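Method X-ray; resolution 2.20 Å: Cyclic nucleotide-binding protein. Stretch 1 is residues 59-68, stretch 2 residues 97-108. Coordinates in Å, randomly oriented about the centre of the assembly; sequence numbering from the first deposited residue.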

# COMPACT_ATOMS: atom_id res chain seq x y z
N ILE B 59 -19.53 2.94 -8.97
CA ILE B 59 -19.46 3.53 -10.30
C ILE B 59 -19.69 5.04 -10.20
O ILE B 59 -19.07 5.81 -10.94
CB ILE B 59 -20.50 2.93 -11.23
CG1 ILE B 59 -20.30 1.41 -11.33
CG2 ILE B 59 -20.47 3.62 -12.60
CD1 ILE B 59 -18.87 0.94 -11.62
N ASP B 60 -20.56 5.45 -9.29
CA ASP B 60 -20.87 6.86 -9.08
C ASP B 60 -21.38 7.08 -7.67
O ASP B 60 -22.06 6.21 -7.13
CB ASP B 60 -21.97 7.32 -10.06
CG ASP B 60 -22.10 8.85 -10.12
OD1 ASP B 60 -21.12 9.52 -10.53
OD2 ASP B 60 -23.14 9.38 -9.72
N GLY B 61 -21.08 8.24 -7.08
CA GLY B 61 -21.60 8.57 -5.75
C GLY B 61 -20.66 8.16 -4.63
O GLY B 61 -19.52 7.82 -4.87
N TRP B 62 -21.15 8.23 -3.40
CA TRP B 62 -20.34 7.97 -2.20
C TRP B 62 -21.05 6.95 -1.31
O TRP B 62 -22.24 7.08 -1.02
CB TRP B 62 -20.14 9.25 -1.41
CG TRP B 62 -19.17 10.19 -2.05
CD1 TRP B 62 -19.43 11.11 -3.01
CD2 TRP B 62 -17.77 10.27 -1.77
NE1 TRP B 62 -18.26 11.77 -3.35
CE2 TRP B 62 -17.23 11.26 -2.61
CE3 TRP B 62 -16.92 9.59 -0.90
CZ2 TRP B 62 -15.88 11.60 -2.60
CZ3 TRP B 62 -15.57 9.93 -0.88
CH2 TRP B 62 -15.07 10.94 -1.71
N VAL B 63 -20.32 5.93 -0.87
CA VAL B 63 -20.84 4.89 0.01
C VAL B 63 -20.06 4.96 1.31
O VAL B 63 -18.84 5.10 1.29
CB VAL B 63 -20.65 3.51 -0.64
CG1 VAL B 63 -21.02 2.37 0.30
CG2 VAL B 63 -21.49 3.46 -1.91
N LYS B 64 -20.74 4.88 2.44
CA LYS B 64 -20.03 4.82 3.72
C LYS B 64 -20.12 3.42 4.32
O LYS B 64 -21.15 2.75 4.18
CB LYS B 64 -20.55 5.86 4.70
CG LYS B 64 -21.86 5.52 5.42
CD LYS B 64 -22.26 6.58 6.49
CE LYS B 64 -23.76 6.50 6.77
NZ LYS B 64 -24.27 7.50 7.77
N LEU B 65 -19.07 2.99 4.99
CA LEU B 65 -19.08 1.76 5.76
C LEU B 65 -19.00 2.17 7.23
O LEU B 65 -18.21 3.03 7.58
CB LEU B 65 -17.87 0.90 5.41
CG LEU B 65 -17.96 -0.04 4.19
CD1 LEU B 65 -18.72 0.56 3.06
CD2 LEU B 65 -16.56 -0.51 3.71
N PHE B 66 -19.78 1.53 8.08
CA PHE B 66 -19.83 1.89 9.50
C PHE B 66 -20.16 0.67 10.37
O PHE B 66 -20.81 -0.26 9.90
CB PHE B 66 -20.85 3.01 9.72
CG PHE B 66 -22.27 2.63 9.39
CD1 PHE B 66 -22.75 2.75 8.10
CD2 PHE B 66 -23.14 2.17 10.38
CE1 PHE B 66 -24.06 2.39 7.78
CE2 PHE B 66 -24.46 1.82 10.09
CZ PHE B 66 -24.93 1.94 8.79
N ARG B 67 -19.68 0.66 11.61
CA ARG B 67 -20.10 -0.35 12.56
C ARG B 67 -20.87 0.27 13.71
O ARG B 67 -20.70 1.44 14.02
CB ARG B 67 -18.96 -1.22 13.06
CG ARG B 67 -17.83 -0.51 13.75
CD ARG B 67 -16.90 -1.54 14.47
NE ARG B 67 -17.18 -1.64 15.92
CZ ARG B 67 -16.86 -0.71 16.83
NH1 ARG B 67 -16.24 0.43 16.46
NH2 ARG B 67 -17.18 -0.91 18.12
N MSE B 68 -21.72 -0.54 14.32
CA MSE B 68 -22.49 -0.14 15.47
C MSE B 68 -21.66 -0.34 16.74
O MSE B 68 -21.22 -1.43 16.99
CB MSE B 68 -23.77 -0.98 15.56
CG MSE B 68 -24.65 -0.85 14.32
SE MSE B 68 -24.99 1.05 13.95
CE MSE B 68 -25.61 1.51 15.72
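Stretch 2 97-108: YPVSAEAVTPCE

What holds stretch 2 against stretch 1? Mainly backbone hydrogen bonds between antiparallel strands. Lys-64 N donates to Glu-102 O at 2.9 Å, and Glu-102 N returns a bond to Lys-64 O at 3.0 Å. Two residues on, the pattern repeats: Phe-66 N reaches Ser-100 O at 3.0 Å, while Ser-100 N reaches Phe-66 O at 2.9 Å. Strand 100-103 thus runs beside the strand that ends at Met-68, with its direction reversed, the axes making an angle of 153° and approaching to 4.7 Å. Alternating with the hydrogen-bonded pairs are the closer, non-hydrogen-bonded ones, Val-63 with Ala-103 and Leu-65 with Ala-101, whose CA atoms are 4.5 Å apart in each case. Here CA-H groups point at carbonyls, as between Leu-65 CA and Ser-100 O at 3.2 Å and between Ala-101 CA and Lys-64 O at 3.2 Å.

Does one register carry through to the other end? It does not; it shifts by two residues between Val-63 and Asp-60, where stretch 2 breaks its strand, bending at Val-104, and resumes as a strand at Cys-107. Val-104, with phi/psi of -94/-33, still gives its N to Trp-62 O at 2.8 Å, and Thr-105 N adds a weak bond to Trp-62 O at 3.5 Å. The side chain of Thr-105 fills the gap in the ladder: its OG1 accepts from Trp-62 N at 2.9 Å and donates to Pro-106 O, also at 2.9 Å. Beyond the shift, Asp-60 pairs with Glu-108. Glu-108 N donates to Asp-60 O at 3.0 Å, and Glu-108 O accepts both Asp-60 N at 3.2 Å and Ile-59 N at 2.9 Å.

Why is there a glycine at the shift? Gly-61 has phi/psi of 92/-169, angles at which a CB would be jammed against the preceding carbonyl oxygen. That atom would also point toward stretch 2 and clash with Pro-106 O, Thr-105 OG1 and Cys-107 SG. Without it, Gly-61 CA comes within 3.2 Å of Thr-105 OG1, and the backbones close to 4.5 Å between the CA atoms of Gly-61 and Cys-107.

How do the side chains pack over this frame? Lys-64, Phe-66, Ser-100 and Glu-102 share one face of the sheet. Lys-64 NZ and Glu-102 OE2 stand 4.0 Å apart, too far for a salt bridge, but a water lies between them, accepting from Lys-64 NZ at 2.6 Å and standing 2.8 Å from Glu-102 OE2. The Phe-66 ring takes Ser-100 CB over one face, 4.0 Å from its centroid, and Glu-102 CB at its edge, 3.9 Å from Phe-66 CE1. Val-63, Leu-65, Ala-101 and Ala-103 occupy the other face, where Leu-65 CD1 meets Ala-101 CB at 3.8 Å and Val-63 CG1 lies 4.2 Å from that same Ala-101 CB. Val-63 CG2 also touches Cys-107 SG at 3.7 Å.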

# COMPACT_ATOMS: atom_id res chain seq x y z
N TYR B 97 -20.37 -9.94 7.17
CA TYR B 97 -19.95 -8.55 7.08
C TYR B 97 -19.68 -7.99 8.47
O TYR B 97 -20.52 -8.13 9.35
CB TYR B 97 -21.00 -7.69 6.40
CG TYR B 97 -21.08 -7.78 4.90
CD1 TYR B 97 -19.98 -7.48 4.12
CD2 TYR B 97 -22.27 -8.14 4.25
CE1 TYR B 97 -20.03 -7.55 2.73
CE2 TYR B 97 -22.34 -8.19 2.83
CZ TYR B 97 -21.19 -7.87 2.09
OH TYR B 97 -21.19 -7.90 0.70
N PRO B 98 -18.50 -7.36 8.68
CA PRO B 98 -18.16 -6.76 9.96
C PRO B 98 -18.68 -5.32 10.07
O PRO B 98 -18.60 -4.73 11.13
CB PRO B 98 -16.62 -6.77 9.97
CG PRO B 98 -16.24 -6.70 8.56
CD PRO B 98 -17.36 -7.32 7.75
N VAL B 99 -19.21 -4.79 8.97
CA VAL B 99 -19.74 -3.44 8.89
C VAL B 99 -21.00 -3.43 8.03
O VAL B 99 -21.29 -4.41 7.30
CB VAL B 99 -18.71 -2.46 8.29
CG1 VAL B 99 -17.46 -2.37 9.19
CG2 VAL B 99 -18.32 -2.85 6.88
N SER B 100 -21.76 -2.34 8.14
CA SER B 100 -22.85 -2.05 7.22
C SER B 100 -22.37 -1.04 6.21
O SER B 100 -21.39 -0.36 6.44
CB SER B 100 -24.04 -1.49 8.00
OG SER B 100 -24.46 -2.45 8.96
N ALA B 101 -23.07 -0.96 5.07
CA ALA B 101 -22.77 -0.03 3.99
C ALA B 101 -24.07 0.67 3.60
O ALA B 101 -25.11 0.03 3.41
CB ALA B 101 -22.24 -0.76 2.77
N GLU B 102 -23.99 1.97 3.40
CA GLU B 102 -25.13 2.80 3.08
C GLU B 102 -24.72 3.86 2.10
O GLU B 102 -23.62 4.40 2.22
CB GLU B 102 -25.62 3.46 4.35
CG GLU B 102 -26.92 4.16 4.24
CD GLU B 102 -27.41 4.61 5.62
OE1 GLU B 102 -27.77 3.72 6.43
OE2 GLU B 102 -27.40 5.84 5.88
N ALA B 103 -25.58 4.16 1.14
CA ALA B 103 -25.36 5.23 0.18
C ALA B 103 -25.44 6.59 0.90
O ALA B 103 -26.40 6.86 1.60
CB ALA B 103 -26.39 5.17 -0.92
N VAL B 104 -24.41 7.41 0.71
CA VAL B 104 -24.33 8.76 1.29
C VAL B 104 -24.86 9.78 0.29
O VAL B 104 -25.40 10.77 0.67
CB VAL B 104 -22.85 9.11 1.69
CG1 VAL B 104 -22.68 10.60 1.97
CG2 VAL B 104 -22.45 8.29 2.91
N THR B 105 -24.67 9.54 -1.00
CA THR B 105 -25.34 10.29 -2.05
C THR B 105 -26.12 9.25 -2.85
O THR B 105 -25.98 8.06 -2.59
CB THR B 105 -24.30 10.93 -2.99
OG1 THR B 105 -23.53 9.87 -3.57
CG2 THR B 105 -23.36 11.84 -2.20
N PRO B 106 -26.94 9.68 -3.81
CA PRO B 106 -27.39 8.68 -4.77
C PRO B 106 -26.16 7.98 -5.39
O PRO B 106 -25.16 8.65 -5.69
CB PRO B 106 -28.16 9.50 -5.82
CG PRO B 106 -28.55 10.78 -5.11
CD PRO B 106 -27.37 11.04 -4.19
N CYS B 107 -26.23 6.66 -5.53
CA CYS B 107 -25.09 5.80 -5.98
C CYS B 107 -25.45 4.89 -7.11
O CYS B 107 -26.58 4.44 -7.18
CB CYS B 107 -24.67 4.87 -4.85
SG CYS B 107 -23.78 5.77 -3.66
N GLU B 108 -24.48 4.57 -7.95
CA GLU B 108 -24.53 3.39 -8.81
C GLU B 108 -23.38 2.49 -8.39
O GLU B 108 -22.28 2.97 -8.20
CB GLU B 108 -24.33 3.76 -10.29
CG GLU B 108 -25.56 4.35 -10.89
CD GLU B 108 -25.35 4.79 -12.33
OE1 GLU B 108 -24.44 4.25 -13.03
OE2 GLU B 108 -26.12 5.68 -12.76
O HOH W 1 -26.54 6.38 8.45